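Local atomic coordinates of putative aminomethyltransferase (Leptospirillum rubarum, PDB entry 3TTG), a protein that probably binds a folate cofactor and may act as an aminomethyltransferase related to the T-protein of the glycine cleavage system. Residues F79-A91 with F103-L116. Residues are numbered along the deposited sequence; the frame is centred on the assembly and turned at random.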
ATOM      1  N   PHE A  79       3.403  -8.110   6.191  1.00 28.11           N
ATOM      2  CA  PHE A  79       4.624  -7.451   6.562  1.00 26.36           C
ATOM      3  C   PHE A  79       5.735  -8.478   6.736  1.00 30.16           C
ATOM      4  O   PHE A  79       5.499  -9.669   6.946  1.00 27.55           O
ATOM      5  CB  PHE A  79       4.466  -6.660   7.879  1.00 27.62           C
ATOM      6  CG  PHE A  79       3.582  -5.482   7.742  1.00 28.09           C
ATOM      7  CD1 PHE A  79       3.998  -4.359   7.042  1.00 30.21           C
ATOM      8  CD2 PHE A  79       2.292  -5.503   8.245  1.00 28.91           C
ATOM      9  CE1 PHE A  79       3.141  -3.287   6.860  1.00 29.67           C
ATOM     10  CE2 PHE A  79       1.432  -4.438   8.033  1.00 28.62           C
ATOM     11  CZ  PHE A  79       1.875  -3.321   7.398  1.00 26.08           C
ATOM     12  N   PHE A  80       6.947  -7.970   6.689  1.00 28.24           N
ATOM     13  CA  PHE A  80       8.184  -8.660   7.056  1.00 27.40           C
ATOM     14  C   PHE A  80       8.793  -7.790   8.108  1.00 29.00           C
ATOM     15  O   PHE A  80       9.152  -6.623   7.854  1.00 28.77           O
ATOM     16  CB  PHE A  80       9.096  -8.903   5.857  1.00 28.59           C
ATOM     17  CG  PHE A  80       8.481  -9.852   4.857  1.00 29.11           C
ATOM     18  CD1 PHE A  80       8.837 -11.189   4.841  1.00 32.80           C
ATOM     19  CD2 PHE A  80       7.436  -9.440   4.037  1.00 31.83           C
ATOM     20  CE1 PHE A  80       8.234 -12.066   3.970  1.00 32.55           C
ATOM     21  CE2 PHE A  80       6.827 -10.323   3.179  1.00 30.65           C
ATOM     22  CZ  PHE A  80       7.209 -11.625   3.163  1.00 30.68           C
ATOM     23  N   LEU A  81       8.802  -8.294   9.312  1.00 25.43           N
ATOM     24  CA  LEU A  81       9.281  -7.498  10.447  1.00 26.01           C
ATOM     25  C   LEU A  81      10.635  -7.884  10.910  1.00 31.76           C
ATOM     26  O   LEU A  81      11.094  -8.962  10.605  1.00 31.11           O
ATOM     27  CB  LEU A  81       8.307  -7.664  11.619  1.00 26.22           C
ATOM     28  CG  LEU A  81       6.798  -7.495  11.286  1.00 29.33           C
ATOM     29  CD1 LEU A  81       5.932  -7.815  12.472  1.00 28.87           C
ATOM     30  CD2 LEU A  81       6.469  -6.119  10.816  1.00 31.02           C
ATOM     31  N   ASN A  82      11.277  -6.987  11.682  1.00 31.77           N
ATOM     32  CA  ASN A  82      12.506  -7.294  12.367  1.00 31.82           C
ATOM     33  C   ASN A  82      12.113  -7.954  13.702  1.00 34.18           C
ATOM     34  O   ASN A  82      10.935  -7.936  14.042  1.00 31.29           O
ATOM     35  CB  ASN A  82      13.365  -6.026  12.510  1.00 32.70           C
ATOM     36  CG  ASN A  82      12.900  -4.994  13.492  1.00 39.63           C
ATOM     37  OD1 ASN A  82      12.026  -5.212  14.336  1.00 32.31           O
ATOM     38  ND2 ASN A  82      13.532  -3.869  13.431  1.00 36.63           N
ATOM     39  N   PRO A  83      13.068  -8.446  14.504  1.00 31.90           N
ATOM     40  CA  PRO A  83      12.732  -9.118  15.778  1.00 31.47           C
ATOM     41  C   PRO A  83      11.945  -8.272  16.822  1.00 35.08           C
ATOM     42  O   PRO A  83      11.273  -8.827  17.715  1.00 30.91           O
ATOM     43  CB  PRO A  83      14.121  -9.460  16.319  1.00 34.87           C
ATOM     44  CG  PRO A  83      14.928  -9.692  15.090  1.00 39.06           C
ATOM     45  CD  PRO A  83      14.514  -8.590  14.206  1.00 36.48           C
ATOM     46  N   LYS A  84      12.082  -6.944  16.739  1.00 31.59           N
ATOM     47  CA  LYS A  84      11.382  -6.018  17.596  1.00 31.01           C
ATOM     48  C   LYS A  84      10.006  -5.640  16.985  1.00 34.37           C
ATOM     49  O   LYS A  84       9.344  -4.803  17.544  1.00 32.61           O
ATOM     50  CB  LYS A  84      12.224  -4.746  17.833  1.00 33.78           C
ATOM     51  CG  LYS A  84      13.492  -4.976  18.643  1.00 41.28           C
ATOM     52  CD  LYS A  84      13.276  -4.910  20.091  1.00 57.11           C
ATOM     53  CE  LYS A  84      14.580  -4.946  20.888  1.00 73.69           C
ATOM     54  NZ  LYS A  84      15.539  -3.866  20.483  1.00 81.26           N
ATOM     55  N   ALA A  85       9.574  -6.261  15.853  1.00 30.99           N
ATOM     56  CA  ALA A  85       8.282  -6.049  15.237  1.00 30.10           C
ATOM     57  C   ALA A  85       8.131  -4.735  14.505  1.00 34.40           C
ATOM     58  O   ALA A  85       7.019  -4.445  14.090  1.00 30.70           O
ATOM     59  CB  ALA A  85       7.128  -6.234  16.239  1.00 31.46           C
ATOM     60  N   ARG A  86       9.232  -4.056  14.162  1.00 33.23           N
ATOM     61  CA  ARG A  86       9.179  -2.887  13.290  1.00 31.89           C
ATOM     62  C   ARG A  86       9.132  -3.371  11.831  1.00 32.68           C
ATOM     63  O   ARG A  86       9.647  -4.433  11.500  1.00 28.08           O
ATOM     64  CB  ARG A  86      10.381  -1.966  13.506  1.00 33.53           C
ATOM     65  CG  ARG A  86      10.557  -1.420  14.926  1.00 36.28           C
ATOM     66  CD  ARG A  86       9.487  -0.375  15.186  1.00 37.85           C
ATOM     67  NE  ARG A  86       9.651   0.330  16.475  1.00 43.13           N
ATOM     68  CZ  ARG A  86      10.459   1.368  16.688  1.00 78.35           C
ATOM     69  NH1 ARG A  86      11.237   1.833  15.707  1.00 61.73           N
ATOM     70  NH2 ARG A  86      10.512   1.941  17.885  1.00 76.80           N
ATOM     71  N   ILE A  87       8.521  -2.579  10.988  1.00 29.56           N
ATOM     72  CA  ILE A  87       8.292  -2.916   9.592  1.00 28.37           C
ATOM     73  C   ILE A  87       9.566  -2.768   8.768  1.00 32.94           C
ATOM     74  O   ILE A  87      10.095  -1.673   8.662  1.00 32.16           O
ATOM     75  CB  ILE A  87       7.174  -2.025   8.992  1.00 28.18           C
ATOM     76  CG1 ILE A  87       5.765  -2.217   9.724  1.00 29.00           C
ATOM     77  CG2 ILE A  87       7.064  -2.227   7.433  1.00 29.24           C
ATOM     78  CD1 ILE A  87       4.824  -1.074   9.372  1.00 28.48           C
ATOM     79  N   LEU A  88       9.966  -3.830   8.076  1.00 29.52           N
ATOM     80  CA  LEU A  88      11.077  -3.769   7.129  1.00 29.51           C
ATOM     81  C   LEU A  88      10.539  -3.670   5.764  1.00 31.32           C
ATOM     82  O   LEU A  88      11.016  -2.867   4.994  1.00 31.21           O
ATOM     83  CB  LEU A  88      11.995  -4.993   7.220  1.00 29.81           C
ATOM     84  CG  LEU A  88      12.679  -5.224   8.567  1.00 32.06           C
ATOM     85  CD1 LEU A  88      13.514  -6.487   8.524  1.00 33.49           C
ATOM     86  CD2 LEU A  88      13.584  -4.004   8.951  1.00 37.37           C
ATOM     87  N   PHE A  89       9.549  -4.497   5.430  1.00 28.34           N
ATOM     88  CA  PHE A  89       8.879  -4.486   4.114  1.00 26.60           C
ATOM     89  C   PHE A  89       7.416  -4.845   4.245  1.00 29.34           C
ATOM     90  O   PHE A  89       7.006  -5.454   5.212  1.00 29.81           O
ATOM     91  CB  PHE A  89       9.550  -5.539   3.157  1.00 28.57           C
ATOM     92  CG  PHE A  89      11.047  -5.443   3.032  1.00 30.86           C
ATOM     93  CD1 PHE A  89      11.630  -4.493   2.194  1.00 31.93           C
ATOM     94  CD2 PHE A  89      11.880  -6.237   3.812  1.00 32.25           C
ATOM     95  CE1 PHE A  89      13.000  -4.303   2.175  1.00 33.32           C
ATOM     96  CE2 PHE A  89      13.282  -6.084   3.752  1.00 34.21           C
ATOM     97  CZ  PHE A  89      13.827  -5.081   2.986  1.00 33.77           C
ATOM     98  N   ASP A  90       6.634  -4.525   3.219  1.00 27.50           N
ATOM     99  CA  ASP A  90       5.315  -5.067   3.039  1.00 28.62           C
ATOM    100  C   ASP A  90       5.400  -5.878   1.728  1.00 31.97           C
ATOM    101  O   ASP A  90       6.364  -5.756   1.008  1.00 33.38           O
ATOM    102  CB  ASP A  90       4.191  -4.017   3.053  1.00 29.42           C
ATOM    103  CG  ASP A  90       4.155  -3.073   1.856  1.00 36.19           C
ATOM    104  OD1 ASP A  90       5.030  -3.169   1.015  1.00 39.72           O
ATOM    105  OD2 ASP A  90       3.181  -2.343   1.713  1.00 33.04           O
ATOM    106  N   ALA A  91       4.495  -6.784   1.495  1.00 29.23           N
ATOM    107  CA  ALA A  91       4.404  -7.509   0.221  1.00 29.85           C
ATOM    108  C   ALA A  91       2.973  -7.971  -0.044  1.00 31.31           C
ATOM    109  O   ALA A  91       2.279  -8.363   0.892  1.00 29.00           O
ATOM    110  CB  ALA A  91       5.337  -8.723   0.231  1.00 31.91           C
ATOM    111  N   PHE A 103       5.421  -9.767  -3.937  1.00 26.81           N
ATOM    112  CA  PHE A 103       5.603  -8.435  -4.569  1.00 25.95           C
ATOM    113  C   PHE A 103       5.950  -7.413  -3.484  1.00 29.37           C
ATOM    114  O   PHE A 103       5.057  -6.777  -2.898  1.00 29.00           O
ATOM    115  CB  PHE A 103       4.386  -8.024  -5.356  1.00 27.65           C
ATOM    116  CG  PHE A 103       4.049  -9.064  -6.396  1.00 29.67           C
ATOM    117  CD1 PHE A 103       4.441  -8.904  -7.712  1.00 30.67           C
ATOM    118  CD2 PHE A 103       3.252 -10.156  -6.077  1.00 31.61           C
ATOM    119  CE1 PHE A 103       4.152  -9.875  -8.667  1.00 32.17           C
ATOM    120  CE2 PHE A 103       2.895 -11.089  -7.045  1.00 34.64           C
ATOM    121  CZ  PHE A 103       3.411 -10.983  -8.324  1.00 32.93           C
ATOM    122  N   PRO A 104       7.257  -7.274  -3.182  1.00 26.98           N
ATOM    123  CA  PRO A 104       7.699  -6.283  -2.188  1.00 26.23           C
ATOM    124  C   PRO A 104       7.669  -4.859  -2.768  1.00 29.56           C
ATOM    125  O   PRO A 104       7.226  -4.678  -3.890  1.00 29.41           O
ATOM    126  CB  PRO A 104       9.103  -6.752  -1.873  1.00 28.10           C
ATOM    127  CG  PRO A 104       9.599  -7.196  -3.198  1.00 32.43           C
ATOM    128  CD  PRO A 104       8.430  -7.954  -3.771  1.00 29.57           C
ATOM    129  N   PRO A 105       8.016  -3.837  -1.989  1.00 27.90           N
ATOM    130  CA  PRO A 105       7.909  -2.471  -2.502  1.00 28.32           C
ATOM    131  C   PRO A 105       8.854  -2.159  -3.650  1.00 34.03           C
ATOM    132  O   PRO A 105       9.960  -2.682  -3.709  1.00 30.81           O
ATOM    133  CB  PRO A 105       8.292  -1.605  -1.277  1.00 31.36           C
ATOM    134  CG  PRO A 105       8.088  -2.494  -0.076  1.00 33.63           C
ATOM    135  CD  PRO A 105       8.421  -3.849  -0.547  1.00 29.68           C
ATOM    136  N   ALA A 106       8.464  -1.205  -4.496  1.00 31.46           N
ATOM    137  CA  ALA A 106       9.331  -0.707  -5.567  1.00 33.71           C
ATOM    138  C   ALA A 106      10.700  -0.332  -5.035  1.00 36.51           C
ATOM    139  O   ALA A 106      10.806   0.262  -3.980  1.00 36.29           O
ATOM    140  CB  ALA A 106       8.664   0.530  -6.248  1.00 35.58           C
ATOM    141  N   GLY A 107      11.740  -0.697  -5.759  1.00 35.20           N
ATOM    142  CA  GLY A 107      13.097  -0.350  -5.402  1.00 36.49           C
ATOM    143  C   GLY A 107      13.747  -1.225  -4.336  1.00 37.31           C
ATOM    144  O   GLY A 107      14.865  -0.945  -3.973  1.00 36.30           O
ATOM    145  N   THR A 108      13.112  -2.319  -3.896  1.00 32.88           N
ATOM    146  CA  THR A 108      13.672  -3.210  -2.846  1.00 34.11           C
ATOM    147  C   THR A 108      14.094  -4.602  -3.356  1.00 37.41           C
ATOM    148  O   THR A 108      14.385  -5.495  -2.523  1.00 35.37           O
ATOM    149  CB  THR A 108      12.637  -3.385  -1.714  1.00 34.86           C
ATOM    150  OG1 THR A 108      11.541  -4.208  -2.126  1.00 30.35           O
ATOM    151  CG2 THR A 108      12.169  -2.077  -1.147  1.00 37.52           C
ATOM    152  N   ARG A 109      14.189  -4.806  -4.686  1.00 35.33           N
ATOM    153  CA  ARG A 109      14.398  -6.146  -5.222  1.00 35.32           C
ATOM    154  C   ARG A 109      15.600  -6.873  -4.582  1.00 40.28           C
ATOM    155  O   ARG A 109      15.452  -8.043  -4.211  1.00 38.29           O
ATOM    156  CB  ARG A 109      14.463  -6.219  -6.753  1.00 33.23           C
ATOM    157  CG  ARG A 109      15.678  -5.697  -7.410  1.00 42.23           C
ATOM    158  CD  ARG A 109      15.470  -5.476  -8.932  1.00 42.59           C
ATOM    159  NE  ARG A 109      15.466  -6.755  -9.647  1.00 49.95           N
ATOM    160  CZ  ARG A 109      15.573  -6.909 -10.964  1.00 61.94           C
ATOM    161  NH1 ARG A 109      15.675  -5.850 -11.762  1.00 43.95           N
ATOM    162  NH2 ARG A 109      15.582  -8.124 -11.496  1.00 45.43           N
ATOM    163  N   GLU A 110      16.744  -6.184  -4.429  1.00 35.14           N
ATOM    164  CA  GLU A 110      17.954  -6.759  -3.831  1.00 35.67           C
ATOM    165  C   GLU A 110      17.830  -6.870  -2.315  1.00 38.74           C
ATOM    166  O   GLU A 110      18.082  -7.941  -1.753  1.00 35.32           O
ATOM    167  CB  GLU A 110      19.144  -5.873  -4.221  1.00 38.60           C
ATOM    168  CG  GLU A 110      20.496  -6.202  -3.646  1.00 54.60           C
ATOM    169  CD  GLU A 110      21.487  -5.131  -4.070  1.00 76.94           C
ATOM    170  OE1 GLU A 110      21.484  -4.757  -5.268  1.00 69.28           O
ATOM    171  OE2 GLU A 110      22.176  -4.584  -3.182  1.00 70.85           O
ATOM    172  N   GLU A 111      17.436  -5.764  -1.636  1.00 37.87           N
ATOM    173  CA  GLU A 111      17.317  -5.767  -0.177  1.00 37.66           C
ATOM    174  C   GLU A 111      16.254  -6.788   0.302  1.00 34.87           C
ATOM    175  O   GLU A 111      16.458  -7.439   1.323  1.00 32.77           O
ATOM    176  CB  GLU A 111      16.996  -4.380   0.361  1.00 38.81           C
ATOM    177  CG  GLU A 111      18.028  -3.330  -0.027  1.00 44.14           C
ATOM    178  CD  GLU A 111      17.875  -2.567  -1.341  1.00 62.49           C
ATOM    179  OE1 GLU A 111      17.168  -3.035  -2.266  1.00 46.53           O
ATOM    180  OE2 GLU A 111      18.560  -1.529  -1.471  1.00 69.70           O
ATOM    181  N   PHE A 112      15.130  -6.903  -0.400  1.00 30.35           N
ATOM    182  CA  PHE A 112      14.086  -7.872  -0.068  1.00 28.88           C
ATOM    183  C   PHE A 112      14.579  -9.301  -0.251  1.00 31.40           C
ATOM    184  O   PHE A 112      14.344 -10.110   0.609  1.00 31.60           O
ATOM    185  CB  PHE A 112      12.803  -7.656  -0.871  1.00 29.29           C
ATOM    186  CG  PHE A 112      11.690  -8.591  -0.437  1.00 30.63           C
ATOM    187  CD1 PHE A 112      11.004  -8.377   0.744  1.00 31.34           C
ATOM    188  CD2 PHE A 112      11.298  -9.663  -1.246  1.00 30.05           C
ATOM    189  CE1 PHE A 112       9.964  -9.228   1.135  1.00 31.80           C
ATOM    190  CE2 PHE A 112      10.270 -10.514  -0.856  1.00 30.75           C
ATOM    191  CZ  PHE A 112       9.574 -10.272   0.312  1.00 30.33           C
ATOM    192  N   VAL A 113      15.249  -9.616  -1.351  1.00 31.69           N
ATOM    193  CA  VAL A 113      15.785 -10.952  -1.601  1.00 31.82           C
ATOM    194  C   VAL A 113      16.844 -11.292  -0.538  1.00 33.67           C
ATOM    195  O   VAL A 113      16.816 -12.402   0.006  1.00 30.82           O
ATOM    196  CB  VAL A 113      16.289 -11.059  -3.048  1.00 35.46           C
ATOM    197  CG1 VAL A 113      17.163 -12.296  -3.259  1.00 37.08           C
ATOM    198  CG2 VAL A 113      15.088 -11.114  -3.996  1.00 33.81           C
ATOM    199  N   ASN A 114      17.709 -10.326  -0.185  1.00 31.22           N
ATOM    200  CA  ASN A 114      18.703 -10.517   0.876  1.00 31.93           C
ATOM    201  C   ASN A 114      18.045 -10.818   2.228  1.00 31.97           C
ATOM    202  O   ASN A 114      18.578 -11.591   3.025  1.00 29.57           O
ATOM    203  CB  ASN A 114      19.634  -9.278   1.003  1.00 32.88           C
ATOM    204  CG  ASN A 114      20.621  -9.127  -0.154  1.00 58.42           C
ATOM    205  OD1 ASN A 114      20.920 -10.077  -0.883  1.00 46.02           O
ATOM    206  ND2 ASN A 114      21.168  -7.934  -0.340  1.00 52.57           N
ATOM    207  N   HIS A 115      16.966 -10.163   2.518  1.00 30.48           N
ATOM    208  CA  HIS A 115      16.189 -10.426   3.756  1.00 29.79           C
ATOM    209  C   HIS A 115      15.640 -11.836   3.773  1.00 33.39           C
ATOM    210  O   HIS A 115      15.890 -12.564   4.723  1.00 32.12           O
ATOM    211  CB  HIS A 115      15.058  -9.448   3.922  1.00 28.87           C
ATOM    212  CG  HIS A 115      14.247  -9.662   5.179  1.00 29.72           C
ATOM    213  ND1 HIS A 115      14.722  -9.283   6.413  1.00 31.74           N
ATOM    214  CD2 HIS A 115      13.029 -10.242   5.343  1.00 30.99           C
ATOM    215  CE1 HIS A 115      13.800  -9.662   7.293  1.00 31.47           C
ATOM    216  NE2 HIS A 115      12.768 -10.253   6.695  1.00 30.60           N
ATOM    217  N   LEU A 116      15.058 -12.294   2.683  1.00 30.64           N
ATOM    218  CA  LEU A 116      14.627 -13.710   2.638  1.00 29.82           C
ATOM    219  C   LEU A 116      15.807 -14.683   2.800  1.00 33.36           C
ATOM    220  O   LEU A 116      15.689 -15.687   3.510  1.00 33.81           O
ATOM    221  CB  LEU A 116      13.948 -14.000   1.305  1.00 30.52           C
ATOM    222  CG  LEU A 116      12.645 -13.233   0.970  1.00 34.04           C
ATOM    223  CD1 LEU A 116      12.050 -13.759  -0.332  1.00 34.13           C
ATOM    224  CD2 LEU A 116      11.633 -13.379   1.997  1.00 38.06           C
TER
HETATM  225  O   HOH W   1      10.793 -10.843   8.514  1.00 28.05           O
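Phe-112 drives the edge of its ring between Phe-80 and Phe-89, making a T-shaped pair with each. Its CE1 stands over the centre of the Phe-80 ring, 3.9 Å from CD2 of Phe-80, with the planes at 88°, while its CD1 comes within 3.7 Å of CG of Phe-89. The ring reaches this cleft from helix 109-116 because chi1 of -175° turns CG away from the backbone N, and a flat ring suits the place by offering C-H edges to two aromatic faces. A classic beta bulge, in which Leu-88 and Phe-89 both face Phe-80, turns both residues toward the helix.

Apolar packing continues around Phe-89, whose broad ring spans from CB of Thr-108, 4.0 Å from its CE1, to CB of His-115, 3.8 Å from its CE2. Were Phe-89 cut back to an alanine, the Phe-112 edge would probably lose one of its two aromatic faces and a gap open beside Thr-108 and His-115. The branched Leu-88 lays its CD1 methyl 3.4 Å from CE1 of His-115. The Pro-105 ring packs its CG against OD1 of Asp-90 (3.3 Å), a carboxylate held by Arg-45 and Tyr-77.

Polar contacts are fewer. A water in the imidazole plane links His-115 NE2, at 2.7 Å, to the carbonyl O of Leu-81, a bridge that a purely apolar residue could not make. Pro-104 CA makes a CA-H...O contact with Asp-90 O (3.5 Å).

Helix 109-116 thus packs across the bulged hairpin of the antiparallel sheet in the folate-binding domain, its direction at 92° to strand 89-91, while Ile-48 of strand 48-51 and Leu-102 of strand 99-103 also touch Phe-112.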